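Local structure of acetylornithine aminotransferase (Aquifex aeolicus, 2EH6) at the interface of chains A and B. The protein catalyses the reversible, pyridoxal-phosphate-dependent transamination between N(2)-acetyl-L-ornithine and 2-oxoglutarate, which in arginine biosynthesis yields acetylornithine. Numbering follows the deposited sequence. Chains: chain A/B, Acetylornithine aminotransferase.

Contact 1: the interface of chains A and B. Residues chain A 12-14, 25; chain B 68, 70-71.
The carbonyl oxygen of A:Val12 is met by the amide of B:Glu68 and by a water shared between the chains. The amide bond is long, 3.3 Å from B:Glu68 N to A:Val12 O. Water 1 lies 2.9 Å from A:Val12 O and also bonds A:Phe14 N and B:Glu68 O, so the pairing of strand 12-18 with the short strand B:67-68, a parallel bridge between A:Lys13 and B:Glu68, is partly carried by solvent. The side chains of that pair meet a second time. A:Lys13 runs extended as far as CE and bends at its last torsion (chi4 90°), while B:Glu68 bends at chi2 (-132°); their tips form a salt bridge of 3.1 Å between A:Lys13 NZ and B:Glu68 OE1. The side-chain nitrogen approaches the carboxylate oxygen nearly end-on, in line with the C-O bond. Behind the charged tips, the methylene stem of A:Lys13 crosses B:Pro70 at a slant, CG against CG at 3.7 Å, and the same CG touches B:Glu68 CB. The indole of B:Trp71 presents its six-membered rim to A:Phe14 O, which lies at the edge, in the ring plane, beside CZ3 and CH2. Within chain A, A:Val12 CG2 lies over one face of the A:Phe14 ring, toward its rim. Backbone pairing, water and salt bridge together fasten strand 12-18 to the partner's short strand 67-68, while the first residues of helix 70-80 pack against it, helping to hold the homodimer together.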
# COMPACT_ATOMS: atom_id res chain seq x y z
N VAL A 12 -10.78 -19.10 12.44
CA VAL A 12 -11.79 -18.31 13.13
C VAL A 12 -12.22 -17.19 12.20
O VAL A 12 -11.39 -16.51 11.60
CB VAL A 12 -11.27 -17.72 14.47
CG1 VAL A 12 -10.13 -16.76 14.21
CG2 VAL A 12 -12.40 -17.02 15.20
N LYS A 13 -13.53 -17.01 12.06
CA LYS A 13 -14.09 -15.99 11.19
C LYS A 13 -14.77 -14.88 11.97
O LYS A 13 -15.90 -15.05 12.46
CB LYS A 13 -15.09 -16.61 10.21
CG LYS A 13 -14.51 -17.71 9.32
CD LYS A 13 -15.62 -18.41 8.54
CE LYS A 13 -15.09 -19.16 7.32
NZ LYS A 13 -14.72 -20.57 7.63
N PHE A 14 -14.10 -13.74 12.11
CA PHE A 14 -14.67 -12.62 12.83
C PHE A 14 -15.66 -11.87 11.95
O PHE A 14 -15.53 -11.86 10.73
CB PHE A 14 -13.55 -11.69 13.33
CG PHE A 14 -12.65 -12.33 14.35
CD1 PHE A 14 -13.18 -12.85 15.54
CD2 PHE A 14 -11.28 -12.45 14.12
CE1 PHE A 14 -12.36 -13.47 16.49
CE2 PHE A 14 -10.45 -13.07 15.06
CZ PHE A 14 -10.99 -13.58 16.25
N GLU A 25 -18.36 -15.77 13.65
CA GLU A 25 -19.61 -16.15 13.00
C GLU A 25 -20.56 -16.96 13.92
O GLU A 25 -21.76 -17.06 13.68
CB GLU A 25 -19.28 -16.95 11.74
CG GLU A 25 -18.55 -16.11 10.69
CD GLU A 25 -18.63 -16.82 9.35
OE1 GLU A 25 -18.51 -18.03 9.33
OE2 GLU A 25 -18.76 -16.13 8.34
N GLU B 68 -9.13 -16.02 9.27
CA GLU B 68 -9.83 -16.20 8.02
C GLU B 68 -10.56 -14.90 7.72
O GLU B 68 -11.14 -14.29 8.63
CB GLU B 68 -10.81 -17.37 8.13
CG GLU B 68 -10.14 -18.62 8.67
CD GLU B 68 -10.46 -19.86 7.87
OE1 GLU B 68 -11.63 -20.29 7.88
OE2 GLU B 68 -9.53 -20.39 7.22
N PRO B 70 -13.40 -14.03 5.37
CA PRO B 70 -14.48 -14.45 4.47
C PRO B 70 -14.80 -13.44 3.37
O PRO B 70 -15.10 -13.83 2.24
CB PRO B 70 -15.66 -14.65 5.42
CG PRO B 70 -15.00 -15.11 6.68
CD PRO B 70 -13.81 -14.16 6.78
N TRP B 71 -14.76 -12.16 3.72
CA TRP B 71 -15.04 -11.09 2.76
C TRP B 71 -14.06 -11.11 1.59
O TRP B 71 -14.38 -10.65 0.49
CB TRP B 71 -15.00 -9.75 3.48
CG TRP B 71 -13.86 -9.63 4.45
CD1 TRP B 71 -12.58 -9.23 4.17
CD2 TRP B 71 -13.88 -9.95 5.84
NE1 TRP B 71 -11.81 -9.28 5.30
CE2 TRP B 71 -12.58 -9.72 6.34
CE3 TRP B 71 -14.88 -10.42 6.71
CZ2 TRP B 71 -12.25 -9.94 7.69
CZ3 TRP B 71 -14.54 -10.63 8.05
CH2 TRP B 71 -13.24 -10.39 8.52
O HOH W 1 -11.70 -13.68 11.00

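Contact 2: the interface of chains A and B. Residues chain A 73, 87-89; chain B 1-3.
A:Val89 and B:Leu3 form a parallel beta bridge, in which A:Val89 N donates to B:Tyr2 O over 2.8 Å. In this class-III aminotransferase dimer, the N-terminal segment of chain B thereby adds itself alongside strand 87-92 of chain A. The carboxylate of A:Glu73, on helix 70-81, reads the first two residues of that segment with both oxygens. OE1 accepts the amide B:Tyr2 N at 3.2 Å, almost straight at 172°, and OE2 accepts the hydroxyl B:Thr1 OG1 at 2.5 Å. Each oxygen uses its syn lone pair, on the side facing its fellow, which makes the grip a two-pronged fork. The side chains of A:Glu73 and B:Thr1 cross at about a right angle. B:Thr1 holds OG1 anti to its backbone N (chi1 177°), which turns the hydroxyl toward the carboxylate and leaves the CG2 methyl toward A:Lys88 NZ. The same hydroxyl oxygen also receives B:Leu3 N, 3.1 Å from B:Thr1 OG1, so the hydroxyl joins the carboxylate to the backbone two residues further along its own chain. The B:Leu3 side chain passes that acid at a slant, and its CD1 packs 3.6 Å from A:Glu73 CD, a methyl set against the carboxylate carbon. From the opposite flank, A:Lys88 extends along the segment, its CD near B:Leu3 O, then bends at its last torsion, which brings NZ toward B:Thr1 O, a pairing of donor and acceptor modelled too close to be more than doubtful. B:Tyr2 turns the edge of its ring to chain A, with A:Gly87 O in the ring plane 3.9 Å from B:Tyr2 CD1.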
# COMPACT_ATOMS: atom_id res chain seq x y z
N GLU A 73 -2.19 18.08 5.37
CA GLU A 73 -1.48 19.12 6.12
C GLU A 73 -1.78 19.00 7.61
O GLU A 73 -0.87 19.01 8.43
CB GLU A 73 -1.89 20.52 5.65
CG GLU A 73 -1.32 20.95 4.33
CD GLU A 73 0.19 21.13 4.36
OE1 GLU A 73 0.76 21.28 5.47
OE2 GLU A 73 0.80 21.14 3.28
N GLY A 87 10.30 18.84 10.56
CA GLY A 87 10.31 17.84 9.51
C GLY A 87 9.11 17.90 8.60
O GLY A 87 8.24 18.76 8.75
N LYS A 88 9.06 16.98 7.64
CA LYS A 88 7.95 16.91 6.71
C LYS A 88 7.47 15.47 6.60
O LYS A 88 8.17 14.54 7.01
CB LYS A 88 8.36 17.45 5.33
CG LYS A 88 8.64 18.95 5.31
CD LYS A 88 8.90 19.46 3.90
CE LYS A 88 9.10 20.97 3.87
NZ LYS A 88 8.00 21.69 4.55
N VAL A 89 6.29 15.28 6.04
CA VAL A 89 5.69 13.96 5.94
C VAL A 89 5.27 13.60 4.52
O VAL A 89 4.87 14.46 3.75
CB VAL A 89 4.43 13.87 6.85
CG1 VAL A 89 3.69 12.55 6.64
CG2 VAL A 89 4.83 14.05 8.30
N THR B 1 4.32 24.53 4.91
CA THR B 1 3.76 23.17 4.68
C THR B 1 4.57 22.10 5.41
O THR B 1 5.80 22.16 5.46
CB THR B 1 3.77 22.81 3.18
OG1 THR B 1 3.29 21.47 3.00
CG2 THR B 1 5.18 22.91 2.60
N TYR B 2 3.87 21.12 5.96
CA TYR B 2 4.51 20.02 6.68
C TYR B 2 4.59 18.77 5.81
O TYR B 2 4.93 17.69 6.29
CB TYR B 2 3.73 19.71 7.96
CG TYR B 2 3.89 20.74 9.05
CD1 TYR B 2 5.09 20.87 9.75
CD2 TYR B 2 2.84 21.59 9.40
CE1 TYR B 2 5.24 21.81 10.77
CE2 TYR B 2 2.98 22.53 10.42
CZ TYR B 2 4.18 22.63 11.10
OH TYR B 2 4.32 23.55 12.12
N LEU B 3 4.29 18.92 4.53
CA LEU B 3 4.32 17.82 3.58
C LEU B 3 5.52 17.93 2.64
O LEU B 3 5.92 19.03 2.27
CB LEU B 3 3.04 17.83 2.73
CG LEU B 3 1.72 17.75 3.50
CD1 LEU B 3 0.56 18.03 2.56
CD2 LEU B 3 1.59 16.38 4.16

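Contact 1 and contact 2 lie about 39 Å apart, measured between the centres of their C-alpha atoms, at well-separated places on one two-fold symmetric interface. They share an element through symmetry: helix 70-80 of chain B supplies B:Pro70 and B:Trp71 to contact 1, and its counterpart 70-81 in chain A supplies A:Glu73 to contact 2. Each contact also uses N-terminal sequence of one subunit, residues 12-14 or 1-3, against the other. Because every contact has a twin with chains exchanged, the N-terminal stretch of each subunit meets its partner at two separate places, consistent with the enzyme's homodimeric state.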